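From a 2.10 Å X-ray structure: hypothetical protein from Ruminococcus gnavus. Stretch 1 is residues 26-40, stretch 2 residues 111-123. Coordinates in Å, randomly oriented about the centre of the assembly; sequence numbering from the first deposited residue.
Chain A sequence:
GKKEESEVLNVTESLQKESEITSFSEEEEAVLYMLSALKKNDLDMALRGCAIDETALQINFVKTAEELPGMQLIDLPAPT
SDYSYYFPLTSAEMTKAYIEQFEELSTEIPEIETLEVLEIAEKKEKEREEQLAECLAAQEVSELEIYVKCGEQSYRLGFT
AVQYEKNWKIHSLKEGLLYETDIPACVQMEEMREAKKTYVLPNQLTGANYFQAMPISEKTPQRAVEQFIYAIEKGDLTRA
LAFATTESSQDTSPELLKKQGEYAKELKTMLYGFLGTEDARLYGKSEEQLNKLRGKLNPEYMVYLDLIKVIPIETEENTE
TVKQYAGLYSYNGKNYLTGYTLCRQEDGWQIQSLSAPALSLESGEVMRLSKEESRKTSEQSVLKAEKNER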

# COMPACT_ATOMS: atom_id res chain seq x y z
N GLU A 26 24.83 -9.11 1.06
CA GLU A 26 25.56 -7.85 1.05
C GLU A 26 24.65 -6.80 0.45
O GLU A 26 23.92 -7.09 -0.50
CB GLU A 26 26.83 -7.96 0.19
CG GLU A 26 27.91 -6.96 0.56
CD GLU A 26 28.64 -7.32 1.84
OE1 GLU A 26 28.29 -8.34 2.47
OE2 GLU A 26 29.58 -6.59 2.22
N GLU A 27 24.69 -5.59 0.99
CA GLU A 27 23.83 -4.51 0.49
C GLU A 27 24.14 -4.16 -0.98
O GLU A 27 23.25 -3.73 -1.72
CB GLU A 27 23.86 -3.26 1.40
CG GLU A 27 25.14 -2.44 1.40
CD GLU A 27 25.92 -2.52 2.71
OE1 GLU A 27 26.30 -3.64 3.11
OE2 GLU A 27 26.16 -1.46 3.32
N GLU A 28 25.37 -4.36 -1.43
CA GLU A 28 25.73 -4.04 -2.81
C GLU A 28 24.92 -4.89 -3.80
O GLU A 28 24.42 -4.37 -4.80
CB GLU A 28 27.25 -4.22 -3.06
CG GLU A 28 27.73 -3.50 -4.31
CD GLU A 28 29.23 -3.54 -4.49
OE1 GLU A 28 29.78 -4.64 -4.71
OE2 GLU A 28 29.87 -2.47 -4.44
N GLU A 29 24.78 -6.18 -3.51
CA GLU A 29 24.03 -7.11 -4.36
C GLU A 29 22.61 -6.63 -4.52
O GLU A 29 22.10 -6.56 -5.63
CB GLU A 29 23.98 -8.51 -3.75
CG GLU A 29 25.32 -9.18 -3.54
CD GLU A 29 25.19 -10.42 -2.67
OE1 GLU A 29 24.03 -10.79 -2.35
OE2 GLU A 29 26.23 -11.03 -2.31
N ALA A 30 21.98 -6.31 -3.39
CA ALA A 30 20.61 -5.79 -3.37
C ALA A 30 20.45 -4.53 -4.23
O ALA A 30 19.45 -4.36 -4.93
CB ALA A 30 20.19 -5.51 -1.94
N VAL A 31 21.46 -3.65 -4.18
CA VAL A 31 21.45 -2.42 -4.97
C VAL A 31 21.52 -2.74 -6.46
O VAL A 31 20.75 -2.17 -7.25
CB VAL A 31 22.63 -1.51 -4.60
CG1 VAL A 31 22.75 -0.34 -5.58
CG2 VAL A 31 22.49 -1.01 -3.17
N LEU A 32 22.43 -3.64 -6.83
CA LEU A 32 22.63 -4.01 -8.22
C LEU A 32 21.40 -4.72 -8.76
O LEU A 32 20.91 -4.38 -9.84
CB LEU A 32 23.85 -4.92 -8.38
CG LEU A 32 25.22 -4.27 -8.16
CD1 LEU A 32 26.34 -5.30 -8.23
CD2 LEU A 32 25.44 -3.15 -9.17
N TYR A 33 20.89 -5.69 -8.01
CA TYR A 33 19.65 -6.38 -8.35
C TYR A 33 18.61 -5.34 -8.72
O TYR A 33 17.94 -5.46 -9.74
CB TYR A 33 19.17 -7.23 -7.16
CG TYR A 33 17.82 -7.90 -7.36
CD1 TYR A 33 16.65 -7.32 -6.90
CD2 TYR A 33 17.71 -9.14 -8.01
CE1 TYR A 33 15.42 -7.94 -7.08
CE2 TYR A 33 16.47 -9.76 -8.20
CZ TYR A 33 15.33 -9.16 -7.73
OH TYR A 33 14.11 -9.77 -7.93
N MSE A 34 18.48 -4.31 -7.90
CA MSE A 34 17.48 -3.27 -8.16
C MSE A 34 17.85 -2.50 -9.40
O MSE A 34 16.98 -2.16 -10.20
CB MSE A 34 17.31 -2.39 -6.94
CG MSE A 34 16.22 -1.34 -7.08
SE MSE A 34 14.47 -2.20 -7.27
CE MSE A 34 14.27 -2.91 -5.45
N LEU A 35 19.13 -2.21 -9.57
CA LEU A 35 19.59 -1.50 -10.76
C LEU A 35 19.33 -2.30 -12.04
O LEU A 35 18.88 -1.74 -13.05
CB LEU A 35 21.07 -1.17 -10.63
CG LEU A 35 21.41 -0.12 -9.58
CD1 LEU A 35 22.91 -0.09 -9.33
CD2 LEU A 35 20.91 1.25 -10.00
N SER A 36 19.61 -3.60 -12.01
CA SER A 36 19.28 -4.49 -13.13
C SER A 36 17.79 -4.46 -13.46
O SER A 36 17.40 -4.38 -14.63
CB SER A 36 19.67 -5.92 -12.81
OG SER A 36 19.13 -6.78 -13.80
N ALA A 37 16.95 -4.57 -12.43
CA ALA A 37 15.51 -4.54 -12.62
C ALA A 37 15.13 -3.30 -13.41
O ALA A 37 14.41 -3.40 -14.40
CB ALA A 37 14.79 -4.55 -11.28
N LEU A 38 15.63 -2.14 -12.97
CA LEU A 38 15.37 -0.87 -13.64
C LEU A 38 15.90 -0.88 -15.06
O LEU A 38 15.25 -0.37 -15.97
CB LEU A 38 16.00 0.29 -12.87
CG LEU A 38 15.33 0.61 -11.53
CD1 LEU A 38 16.31 1.27 -10.57
CD2 LEU A 38 14.11 1.50 -11.72
N LYS A 39 17.07 -1.45 -15.26
CA LYS A 39 17.66 -1.55 -16.59
C LYS A 39 16.76 -2.33 -17.53
O LYS A 39 16.59 -1.95 -18.69
CB LYS A 39 19.04 -2.21 -16.51
CG LYS A 39 19.82 -2.22 -17.81
CD LYS A 39 21.12 -3.00 -17.64
CE LYS A 39 21.98 -2.95 -18.88
NZ LYS A 39 22.35 -1.55 -19.21
N LYS A 40 16.18 -3.43 -17.02
CA LYS A 40 15.35 -4.33 -17.82
C LYS A 40 13.89 -3.94 -17.77
O LYS A 40 13.03 -4.70 -18.21
CB LYS A 40 15.49 -5.76 -17.31
CG LYS A 40 16.90 -6.29 -17.27
CD LYS A 40 16.94 -7.61 -16.51
CE LYS A 40 18.14 -8.45 -16.92
NZ LYS A 40 19.38 -8.04 -16.19
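Stretch 2, residues 111-123: EIETLEVLEIAEK

Stretch 2 runs back along the helix of residues 27-39 in a nearly antiparallel sense. It opens with a short 3-10 segment at Ile112 and Glu113 and continues as an extended strand through Glu122, although the dihedrals of Leu118 (-83/-46) depart from the extended values around it. The axes of helix and strand make an angle of 148° between their N-to-C directions and approach to 10.2 Å, a spacing that leaves room for side chains between the two backbones. The register confirms the direction: the CA atoms of Lys39 and Glu113 lie 4.7 Å apart, those of Leu35 and Val117 8.2 Å, and those of Glu28 and Ile120 7.4 Å, so the helix number falls as the strand number rises. Together the stretches bury 630 Å².

Lys39 has the largest covered area, 103 Å², and its contact is polar. Its CA-to-CB bond points sideways, but chi1 to chi3 are all t and chi4 is p, and this extended chain carries NZ to the backbone of stretch 2. There NZ donates hydrogen bonds to Glu113 O at 3.2 Å and to Leu115 O at 2.7 Å. The two acceptors are carbonyls two residues apart, so a single ammonium group ties the helix end to the turn leading into the strand. The backbones also meet directly: Glu113 CA lies 3.6 Å from Lys39 O, with an angle of 169° at the hydrogen, a nearly linear CA-H...O contact.

Ile120, with 92 Å² covered, is the apolar counterpart nearer the helix N-terminus. Its CA-to-CB bond points toward the helix, and chi1 m with chi2 t extends CD1 among several side chains. Ile120 CD1 lies 3.6 Å from Leu32 CD2, 3.8 Å from Val31 CG1 and 3.8 Å from Glu28 CG; the last contact uses the aliphatic part of the glutamate.

Leu115, at 65 Å², also points toward the helix, and its CD1 is 4.5 Å from Leu35 CD2, a looser approach. Between Leu115 and Ile120 in sequence, Val117 packs more tightly, with CG2 3.8 Å from Leu35 CD1 and CG1 4.0 Å from Leu32 CD2. Toward the helix C-terminus, Ile112 CD1 rests 3.8 Å from Leu38 CB. At the other end the apolar packing gives way to like charges: Glu27 OE2 and Glu122 OE2 are 3.4 Å apart without a hydrogen bond between them, and Glu27 OE2 is hydrogen-bonded elsewhere in the structure.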

# COMPACT_ATOMS: atom_id res chain seq x y z
N GLU A 111 16.59 6.97 -21.19
CA GLU A 111 17.38 5.82 -21.65
C GLU A 111 17.94 5.06 -20.46
O GLU A 111 19.14 4.79 -20.40
CB GLU A 111 18.52 6.27 -22.57
CG GLU A 111 18.11 7.15 -23.74
CD GLU A 111 19.30 7.54 -24.61
OE1 GLU A 111 20.26 8.15 -24.08
OE2 GLU A 111 19.29 7.22 -25.82
N ILE A 112 17.08 4.75 -19.50
CA ILE A 112 17.48 3.95 -18.33
C ILE A 112 17.87 2.53 -18.78
O ILE A 112 18.64 1.86 -18.11
CB ILE A 112 16.40 3.96 -17.21
CG1 ILE A 112 16.88 3.18 -15.99
CG2 ILE A 112 15.05 3.42 -17.68
CD1 ILE A 112 16.25 3.63 -14.69
N GLU A 113 17.37 2.12 -19.94
CA GLU A 113 17.75 0.86 -20.58
C GLU A 113 19.26 0.71 -20.81
O GLU A 113 19.81 -0.39 -20.70
CB GLU A 113 17.03 0.70 -21.93
CG GLU A 113 15.54 0.42 -21.83
CD GLU A 113 14.70 1.64 -21.45
OE1 GLU A 113 15.19 2.78 -21.57
OE2 GLU A 113 13.53 1.44 -21.03
N THR A 114 19.93 1.82 -21.11
CA THR A 114 21.36 1.81 -21.45
C THR A 114 22.28 2.03 -20.23
O THR A 114 23.41 2.50 -20.38
CB THR A 114 21.66 2.89 -22.51
OG1 THR A 114 21.32 4.18 -21.99
CG2 THR A 114 20.86 2.62 -23.78
N LEU A 115 21.80 1.65 -19.05
CA LEU A 115 22.42 2.02 -17.77
C LEU A 115 23.74 1.27 -17.48
O LEU A 115 23.81 0.06 -17.63
CB LEU A 115 21.41 1.79 -16.65
CG LEU A 115 21.79 1.87 -15.17
CD1 LEU A 115 20.54 2.22 -14.37
CD2 LEU A 115 22.40 0.57 -14.65
N GLU A 116 24.76 2.01 -17.04
CA GLU A 116 26.03 1.43 -16.63
C GLU A 116 26.35 1.86 -15.20
O GLU A 116 26.29 3.05 -14.89
CB GLU A 116 27.16 1.90 -17.55
CG GLU A 116 27.18 1.29 -18.94
CD GLU A 116 28.36 1.78 -19.77
OE1 GLU A 116 29.52 1.59 -19.35
OE2 GLU A 116 28.12 2.37 -20.84
N VAL A 117 26.73 0.91 -14.36
CA VAL A 117 27.04 1.18 -12.96
C VAL A 117 28.50 1.61 -12.78
O VAL A 117 29.41 0.79 -12.86
CB VAL A 117 26.75 -0.05 -12.07
CG1 VAL A 117 27.02 0.28 -10.61
CG2 VAL A 117 25.31 -0.51 -12.28
N LEU A 118 28.71 2.89 -12.51
CA LEU A 118 30.06 3.44 -12.39
C LEU A 118 30.63 3.20 -11.00
O LEU A 118 31.78 2.78 -10.85
CB LEU A 118 30.06 4.94 -12.69
CG LEU A 118 29.39 5.36 -13.99
CD1 LEU A 118 29.40 6.88 -14.11
CD2 LEU A 118 30.04 4.71 -15.20
N GLU A 119 29.82 3.48 -9.98
CA GLU A 119 30.22 3.27 -8.60
C GLU A 119 29.01 3.19 -7.68
O GLU A 119 27.96 3.78 -7.95
CB GLU A 119 31.14 4.41 -8.15
CG GLU A 119 31.47 4.42 -6.66
CD GLU A 119 32.59 5.37 -6.32
OE1 GLU A 119 32.99 6.18 -7.19
OE2 GLU A 119 33.09 5.31 -5.17
N ILE A 120 29.17 2.45 -6.59
CA ILE A 120 28.21 2.41 -5.50
C ILE A 120 28.99 2.78 -4.26
O ILE A 120 29.91 2.06 -3.87
CB ILE A 120 27.60 1.00 -5.34
CG1 ILE A 120 26.76 0.64 -6.57
CG2 ILE A 120 26.75 0.91 -4.09
CD1 ILE A 120 26.34 -0.81 -6.62
N ALA A 121 28.64 3.90 -3.63
CA ALA A 121 29.38 4.40 -2.46
C ALA A 121 28.50 4.42 -1.22
O ALA A 121 27.33 4.78 -1.30
CB ALA A 121 29.93 5.78 -2.75
N GLU A 122 29.06 4.04 -0.07
CA GLU A 122 28.34 4.07 1.20
C GLU A 122 28.40 5.46 1.81
O GLU A 122 29.45 5.89 2.24
CB GLU A 122 28.93 3.05 2.19
CG GLU A 122 28.57 1.60 1.90
CD GLU A 122 28.91 0.65 3.04
OE1 GLU A 122 28.71 1.01 4.22
OE2 GLU A 122 29.37 -0.47 2.74
N LYS A 123 27.26 6.14 1.88
CA LYS A 123 27.20 7.49 2.45
C LYS A 123 27.67 7.49 3.91
O LYS A 123 27.45 6.52 4.63
CB LYS A 123 25.77 8.06 2.34
CG LYS A 123 25.72 9.53 1.98
CD LYS A 123 24.30 10.01 1.79
CE LYS A 123 23.63 10.29 3.13
NZ LYS A 123 22.24 10.79 2.97